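Local coordinates for restriction endonuclease (Mycobacterium sp., PDB 4F0Q), which cleaves DNA in response to cytosine methylation, acting as a tetrameric modification-dependent restriction endonuclease, at residues G428-D431 / A432-S436; D217-D220 / F221-D225; Q274-A277 / S278-E282; G76-R79 / S80-A83. One frame throughout, in Å; residues are numbered along the deposited sequence.

Contact 1: residues G428-D431 / A432-S436; sequences GDLD and ALLAS
L430 and L434 meet one helical turn apart, with L430 CG lying 3.9 Å from L434 CG and the two side chains crossing at a slant. The contact continues along one branch of each residue, since L430 CD1 comes within 3.9 Å of L434 CD2. CG of L434 also presses on the backbone, 3.2 Å from L430 O. This follows from its first torsion (chi1 -57°), which sets CG beside its own backbone N, the atom that points at that oxygen. The L434 N to L430 O hydrogen bond is 2.9 Å long and close to straight (170°), and one residue later A435 N donates to D431 O at 2.9 Å. These i to i+4 bonds mark the first turn of helix 430-440. Ahead of them, A432 N reaches D429 O at 3.2 Å with a bent geometry (138°), and A432 CB sits 3.5 Å from the same oxygen. Beyond the turn, L430 packs on V418 and V422 of helix 411-425 and on T288 of helix 281-292, while L434 meets L289 and F292 of the latter. L433 points to another side of the helix. It touches M421 and V422 of helix 411-425, L303 of helix 297-314 and L254 of a second subunit.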
# COMPACT_ATOMS: atom_id res chain seq x y z
N GLY A 428 24.19 -9.13 21.29
CA GLY A 428 25.19 -8.30 20.64
C GLY A 428 26.20 -9.10 19.84
O GLY A 428 27.31 -8.62 19.58
N ASP A 429 25.83 -10.31 19.44
CA ASP A 429 26.70 -11.15 18.63
C ASP A 429 26.22 -11.21 17.18
O ASP A 429 25.27 -11.92 16.85
CB ASP A 429 26.79 -12.56 19.22
CG ASP A 429 27.84 -13.41 18.54
OD1 ASP A 429 28.77 -12.84 17.93
OD2 ASP A 429 27.74 -14.65 18.62
N LEU A 430 26.89 -10.45 16.32
CA LEU A 430 26.54 -10.36 14.90
C LEU A 430 26.66 -11.71 14.20
O LEU A 430 25.88 -12.04 13.30
CB LEU A 430 27.43 -9.32 14.22
CG LEU A 430 27.16 -9.01 12.75
CD1 LEU A 430 25.74 -8.54 12.55
CD2 LEU A 430 28.15 -7.97 12.24
N ASP A 431 27.65 -12.49 14.63
CA ASP A 431 27.92 -13.79 14.04
C ASP A 431 26.73 -14.74 14.15
O ASP A 431 26.52 -15.57 13.27
CB ASP A 431 29.15 -14.44 14.67
CG ASP A 431 29.46 -15.79 14.08
OD1 ASP A 431 30.17 -15.84 13.05
OD2 ASP A 431 28.99 -16.81 14.63
N ALA A 432 25.96 -14.63 15.23
CA ALA A 432 24.79 -15.48 15.40
C ALA A 432 23.78 -15.23 14.29
O ALA A 432 23.29 -16.16 13.65
CB ALA A 432 24.15 -15.23 16.77
N LEU A 433 23.50 -13.95 14.04
CA LEU A 433 22.58 -13.56 12.97
C LEU A 433 23.12 -13.94 11.60
O LEU A 433 22.39 -14.51 10.78
CB LEU A 433 22.30 -12.05 13.03
CG LEU A 433 21.40 -11.50 11.92
CD1 LEU A 433 20.04 -12.18 11.95
CD2 LEU A 433 21.25 -10.00 12.05
N LEU A 434 24.38 -13.63 11.34
CA LEU A 434 24.97 -13.92 10.03
C LEU A 434 24.96 -15.42 9.72
O LEU A 434 24.53 -15.84 8.64
CB LEU A 434 26.39 -13.36 9.92
CG LEU A 434 26.59 -11.86 10.16
CD1 LEU A 434 27.94 -11.40 9.64
CD2 LEU A 434 25.46 -11.04 9.54
N ALA A 435 25.41 -16.22 10.68
CA ALA A 435 25.42 -17.67 10.55
C ALA A 435 24.01 -18.22 10.43
O ALA A 435 23.78 -19.22 9.75
CB ALA A 435 26.15 -18.31 11.72
N SER A 436 23.07 -17.57 11.10
CA SER A 436 21.66 -17.93 10.95
C SER A 436 21.23 -17.75 9.50
O SER A 436 20.60 -18.64 8.91
CB SER A 436 20.78 -17.08 11.87
OG SER A 436 19.41 -17.35 11.66

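Contact 2: residues D217-D220 / F221-D225; sequences DGVD and FRWID
An Asx turn at D220 carries strand 218-220 into helix 222-227, the D220 side chain capping the R222 amide at the start of the helix. D220 OD1 accepts from R222 N at 3.1 Å in a nearly straight bond (167°), met from above the carboxylate plane. The main-chain oxygen of D220 takes W223 N at 3.1 Å, so side chain and backbone of one residue hold two successive amides. The other carboxylate oxygen turns to the R222 side chain: D220 OD2 receives NE of R222 at 3.3 Å and, more weakly, NH2 of R222 at 3.4 Å. In this salt bridge the two planes are inclined by 22° but offset, NE reaching OD2 from above the carboxylate plane; the bend at chi3 (-63°) turns the guanidinium back toward D220. NH1 of R222 goes instead to A17 O. V219 CG1 approaches the edge of the W223 ring, 4.4 Å from CZ3, and W223 meets W245 edge-to-face. With each D220 oxygen engaged and R21 N bonding weakly to OD1, the buried carboxylate is probably stabilised in its ionised form, while R222 ties the helix start to the chain around A17.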
# COMPACT_ATOMS: atom_id res chain seq x y z
N ASP A 217 6.93 29.32 13.49
CA ASP A 217 7.55 28.01 13.68
C ASP A 217 8.18 27.94 15.07
O ASP A 217 9.40 27.85 15.20
CB ASP A 217 8.60 27.73 12.60
CG ASP A 217 9.11 26.30 12.64
OD1 ASP A 217 8.32 25.40 13.00
OD2 ASP A 217 10.29 26.08 12.32
N GLY A 218 7.34 27.97 16.09
CA GLY A 218 7.80 27.94 17.47
C GLY A 218 6.68 28.24 18.44
O GLY A 218 5.50 28.14 18.10
N VAL A 219 7.04 28.62 19.67
CA VAL A 219 6.05 28.91 20.70
C VAL A 219 6.35 30.20 21.46
O VAL A 219 7.47 30.69 21.46
CB VAL A 219 5.93 27.75 21.72
CG1 VAL A 219 5.40 26.49 21.05
CG2 VAL A 219 7.27 27.50 22.39
N ASP A 220 5.31 30.73 22.10
CA ASP A 220 5.45 31.87 22.99
C ASP A 220 5.60 31.32 24.40
O ASP A 220 4.77 30.54 24.85
CB ASP A 220 4.22 32.78 22.90
CG ASP A 220 4.45 34.15 23.52
OD1 ASP A 220 5.30 34.27 24.42
OD2 ASP A 220 3.76 35.10 23.10
N PHE A 221 6.65 31.73 25.10
CA PHE A 221 6.92 31.21 26.43
C PHE A 221 5.97 31.75 27.50
O PHE A 221 6.01 31.33 28.65
CB PHE A 221 8.37 31.44 26.84
CG PHE A 221 9.19 30.18 26.90
CD1 PHE A 221 9.07 29.32 27.98
CD2 PHE A 221 10.06 29.85 25.88
CE1 PHE A 221 9.81 28.16 28.04
CE2 PHE A 221 10.81 28.69 25.94
CZ PHE A 221 10.68 27.84 27.02
N ARG A 222 5.11 32.69 27.11
CA ARG A 222 4.08 33.19 28.01
C ARG A 222 3.02 32.11 28.25
O ARG A 222 2.27 32.18 29.22
CB ARG A 222 3.43 34.46 27.44
CG ARG A 222 4.38 35.65 27.39
CD ARG A 222 3.64 36.93 27.05
NE ARG A 222 3.04 36.89 25.73
CZ ARG A 222 2.35 37.89 25.19
NH1 ARG A 222 2.17 39.01 25.87
NH2 ARG A 222 1.84 37.77 23.97
N TRP A 223 2.98 31.13 27.36
CA TRP A 223 2.16 29.94 27.54
C TRP A 223 2.57 29.24 28.83
O TRP A 223 1.72 28.91 29.67
CB TRP A 223 2.37 29.00 26.35
CG TRP A 223 1.56 27.74 26.37
CD1 TRP A 223 0.44 27.49 27.11
CD2 TRP A 223 1.82 26.54 25.61
NE1 TRP A 223 -0.02 26.21 26.86
CE2 TRP A 223 0.81 25.62 25.94
CE3 TRP A 223 2.80 26.17 24.69
CZ2 TRP A 223 0.76 24.34 25.38
CZ3 TRP A 223 2.75 24.91 24.14
CH2 TRP A 223 1.74 24.01 24.48
N ILE A 224 3.87 29.03 28.98
CA ILE A 224 4.42 28.39 30.17
C ILE A 224 4.24 29.29 31.40
O ILE A 224 3.97 28.80 32.49
CB ILE A 224 5.91 28.04 29.98
CG1 ILE A 224 6.06 27.09 28.79
CG2 ILE A 224 6.48 27.39 31.23
CD1 ILE A 224 5.21 25.84 28.90
N ASP A 225 4.39 30.60 31.20
CA ASP A 225 4.17 31.57 32.27
C ASP A 225 2.76 31.41 32.83
O ASP A 225 2.57 31.39 34.04
CB ASP A 225 4.35 33.00 31.76
CG ASP A 225 5.77 33.28 31.31
OD1 ASP A 225 6.66 32.44 31.55
OD2 ASP A 225 6.00 34.36 30.72

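Contact 3: residues Q274-A277 / S278-E282; sequences QQPA and SGSAE
The S280 hydroxyl has two partners: OG donates to A277 O at 2.9 Å and is itself bonded to A283 N, in the first turn of helix 281-292. The first bond arrives well above the plane of the A277 carbonyl, about 50° out of it, with a C=O...OG angle of 108°. OG sits between the S280 backbone N and carbonyl carbon (chi1 58°), a position from which it can reach both the preceding loop and the helix end. A277 N is also near OG, but its N-H points poorly and makes no bond. The methyl of A277 lies alongside the serine, 3.6 Å from S280 CB, so an apolar touch accompanies the polar one. P276 packs against the first turn. Its CB stands 3.7 Å from S280 OG and 3.9 Å from E282 CB, while its CG rests 3.9 Å from E282 O. The ring also touches A283 and L286 of the same helix. E282, running extended beyond CG, turns its CB toward the proline and packs against A415, A416 and R419 of helix 411-425. The chain makes a short connection from helix 271-274 to helix 281-292, ending in a serine N-cap, in which the hydroxyl satisfies an amide of the first turn that has no helical carbonyl before it.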
# COMPACT_ATOMS: atom_id res chain seq x y z
N GLN A 274 22.86 8.61 3.24
CA GLN A 274 22.35 7.25 3.29
C GLN A 274 23.34 6.32 3.99
O GLN A 274 22.96 5.28 4.53
CB GLN A 274 22.05 6.74 1.89
CG GLN A 274 21.10 7.61 1.10
CD GLN A 274 20.87 7.10 -0.31
OE1 GLN A 274 20.50 5.95 -0.50
NE2 GLN A 274 21.09 7.96 -1.29
N GLN A 275 24.61 6.70 3.97
CA GLN A 275 25.66 5.94 4.64
C GLN A 275 25.83 6.44 6.07
O GLN A 275 25.52 7.59 6.36
CB GLN A 275 26.98 6.07 3.88
CG GLN A 275 26.97 5.42 2.50
CD GLN A 275 26.82 3.91 2.58
OE1 GLN A 275 27.72 3.21 3.01
NE2 GLN A 275 25.66 3.42 2.15
N PRO A 276 26.31 5.57 6.97
CA PRO A 276 26.55 5.98 8.36
C PRO A 276 27.75 6.91 8.47
O PRO A 276 28.40 7.20 7.46
CB PRO A 276 26.84 4.65 9.07
CG PRO A 276 27.36 3.76 8.00
CD PRO A 276 26.61 4.14 6.76
N ALA A 277 28.04 7.38 9.68
CA ALA A 277 29.18 8.26 9.90
C ALA A 277 30.50 7.56 9.56
O ALA A 277 30.53 6.34 9.40
CB ALA A 277 29.20 8.76 11.34
N SER A 278 31.57 8.34 9.46
CA SER A 278 32.87 7.83 9.03
C SER A 278 33.43 6.75 9.96
O SER A 278 33.63 5.61 9.54
CB SER A 278 33.87 8.97 8.88
OG SER A 278 35.13 8.48 8.45
N GLY A 279 33.68 7.11 11.21
CA GLY A 279 34.28 6.19 12.16
C GLY A 279 33.28 5.59 13.13
O GLY A 279 33.66 5.07 14.18
N SER A 280 32.00 5.65 12.77
CA SER A 280 30.93 5.14 13.62
C SER A 280 30.98 3.63 13.75
O SER A 280 31.69 2.95 13.01
CB SER A 280 29.57 5.57 13.07
OG SER A 280 29.39 5.10 11.74
N ALA A 281 30.23 3.10 14.71
CA ALA A 281 30.13 1.66 14.90
C ALA A 281 29.30 1.04 13.79
O ALA A 281 29.54 -0.10 13.37
CB ALA A 281 29.52 1.34 16.26
N GLU A 282 28.32 1.80 13.31
CA GLU A 282 27.45 1.35 12.23
C GLU A 282 28.22 1.25 10.92
O GLU A 282 27.87 0.46 10.04
CB GLU A 282 26.25 2.28 12.09
CG GLU A 282 25.44 2.43 13.37
CD GLU A 282 24.22 3.31 13.20
OE1 GLU A 282 24.09 3.95 12.14
OE2 GLU A 282 23.39 3.35 14.13

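Contact 4: residues G76-R79 / S80-A83; sequences GPDR and SRRA
S80, at the start of strand 80-81, passes its CA 4.1 Å from G76 N across the hairpin. G76 N in turn donates to R79 O at 3.0 Å, closing the loop between strands 74-75 and 80-81. V74 on the partner strand receives a weak bond from S80 OG at its carbonyl oxygen and pairs through its backbone with R81. R81 then sends its side chain back toward the loop. Its CG starts between the backbone N and the carbonyl carbon (chi1 69°), and the chain is extended from there to NE, bringing NH1 within 3.9 Å of G76 CA. A water completes the approach in the guanidinium plane, accepting from R81 NH1 at 2.8 Å. The same water donates to D78 OD1 at 2.8 Å and to R79 O at 2.6 Å, so it joins the loop's carboxylate and carbonyl to the arginine. D78 OD1 itself is 4.4 Å from R81 NH1, beyond a salt bridge. Further on, the carbonyls of R82 and A83 accept from the R227 side chain, while R81 NE bonds R227 O, R81 NH1 bonds L232 O and D78 OD2 takes A234 N. R81 thus meets carbonyl oxygens and a water, which probably help to balance its buried charge, with the nearby D78 carboxylate probably offsetting part of it at a distance.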
# COMPACT_ATOMS: atom_id res chain seq x y z
N GLY A 76 -3.45 25.38 41.21
CA GLY A 76 -4.29 26.41 40.63
C GLY A 76 -5.59 26.57 41.40
O GLY A 76 -5.86 25.82 42.33
N PRO A 77 -6.40 27.56 41.00
CA PRO A 77 -7.70 27.81 41.63
C PRO A 77 -8.64 26.63 41.42
O PRO A 77 -9.31 26.19 42.36
CB PRO A 77 -8.24 29.03 40.86
CG PRO A 77 -7.03 29.65 40.23
CD PRO A 77 -6.12 28.52 39.92
N ASP A 78 -8.66 26.11 40.20
CA ASP A 78 -9.51 24.98 39.85
C ASP A 78 -8.95 23.67 40.40
O ASP A 78 -9.66 22.92 41.06
CB ASP A 78 -9.69 24.90 38.33
CG ASP A 78 -8.38 24.94 37.58
OD1 ASP A 78 -7.38 25.45 38.15
OD2 ASP A 78 -8.33 24.48 36.42
N ARG A 79 -7.68 23.42 40.11
CA ARG A 79 -7.02 22.20 40.56
C ARG A 79 -5.51 22.31 40.38
O ARG A 79 -5.01 23.25 39.76
CB ARG A 79 -7.55 20.99 39.79
CG ARG A 79 -7.48 21.12 38.28
CD ARG A 79 -8.85 20.94 37.66
NE ARG A 79 -8.79 20.45 36.29
CZ ARG A 79 -8.96 21.20 35.21
NH1 ARG A 79 -9.22 22.50 35.34
NH2 ARG A 79 -8.88 20.66 34.00
N SER A 80 -4.78 21.34 40.93
CA SER A 80 -3.33 21.30 40.80
C SER A 80 -2.95 20.79 39.41
O SER A 80 -3.69 20.02 38.81
CB SER A 80 -2.73 20.41 41.88
OG SER A 80 -1.31 20.47 41.86
N ARG A 81 -1.80 21.23 38.91
CA ARG A 81 -1.38 20.86 37.56
C ARG A 81 0.14 20.92 37.37
O ARG A 81 0.82 21.74 37.98
CB ARG A 81 -2.05 21.76 36.53
CG ARG A 81 -1.57 23.20 36.57
CD ARG A 81 -2.17 24.02 35.44
NE ARG A 81 -1.66 25.39 35.44
CZ ARG A 81 -2.19 26.39 36.14
NH1 ARG A 81 -3.25 26.17 36.91
NH2 ARG A 81 -1.66 27.60 36.08
N ARG A 82 0.65 20.04 36.52
CA ARG A 82 2.05 20.07 36.12
C ARG A 82 2.20 21.02 34.94
O ARG A 82 1.59 20.82 33.89
CB ARG A 82 2.53 18.67 35.75
CG ARG A 82 4.04 18.54 35.64
CD ARG A 82 4.69 18.44 37.02
NE ARG A 82 4.20 17.28 37.77
CZ ARG A 82 4.70 16.88 38.93
NH1 ARG A 82 5.70 17.55 39.49
NH2 ARG A 82 4.19 15.82 39.54
N ALA A 83 3.02 22.06 35.12
CA ALA A 83 3.18 23.10 34.11
C ALA A 83 3.72 22.57 32.78
O ALA A 83 3.13 22.80 31.73
CB ALA A 83 4.08 24.21 34.64
O HOH W 1 -5.12 24.07 37.27

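How the contacts relate
Along the chain the order is contact 4, contact 2, contact 3, contact 1. Contacts 4 and 2 share the AspBHI-type N-terminal region, related to PUA domains, with centres about 18 Å apart; helix 222-227, begun at contact 2, ends in R227, which bonds to R81, R82 and A83 of contact 4. Contacts 3 and 1 lie across the chain's centre, about 20 Å apart between centres, and are joined by helices 281-292 and 411-425: contact 3 opens the first, and residues of contact 1 pack on both. Centres of contacts 2 and 1 are about 49 Å apart. The two pairs thus belong to opposite lobes, one probably recognising modified DNA, the other holding the nuclease fold.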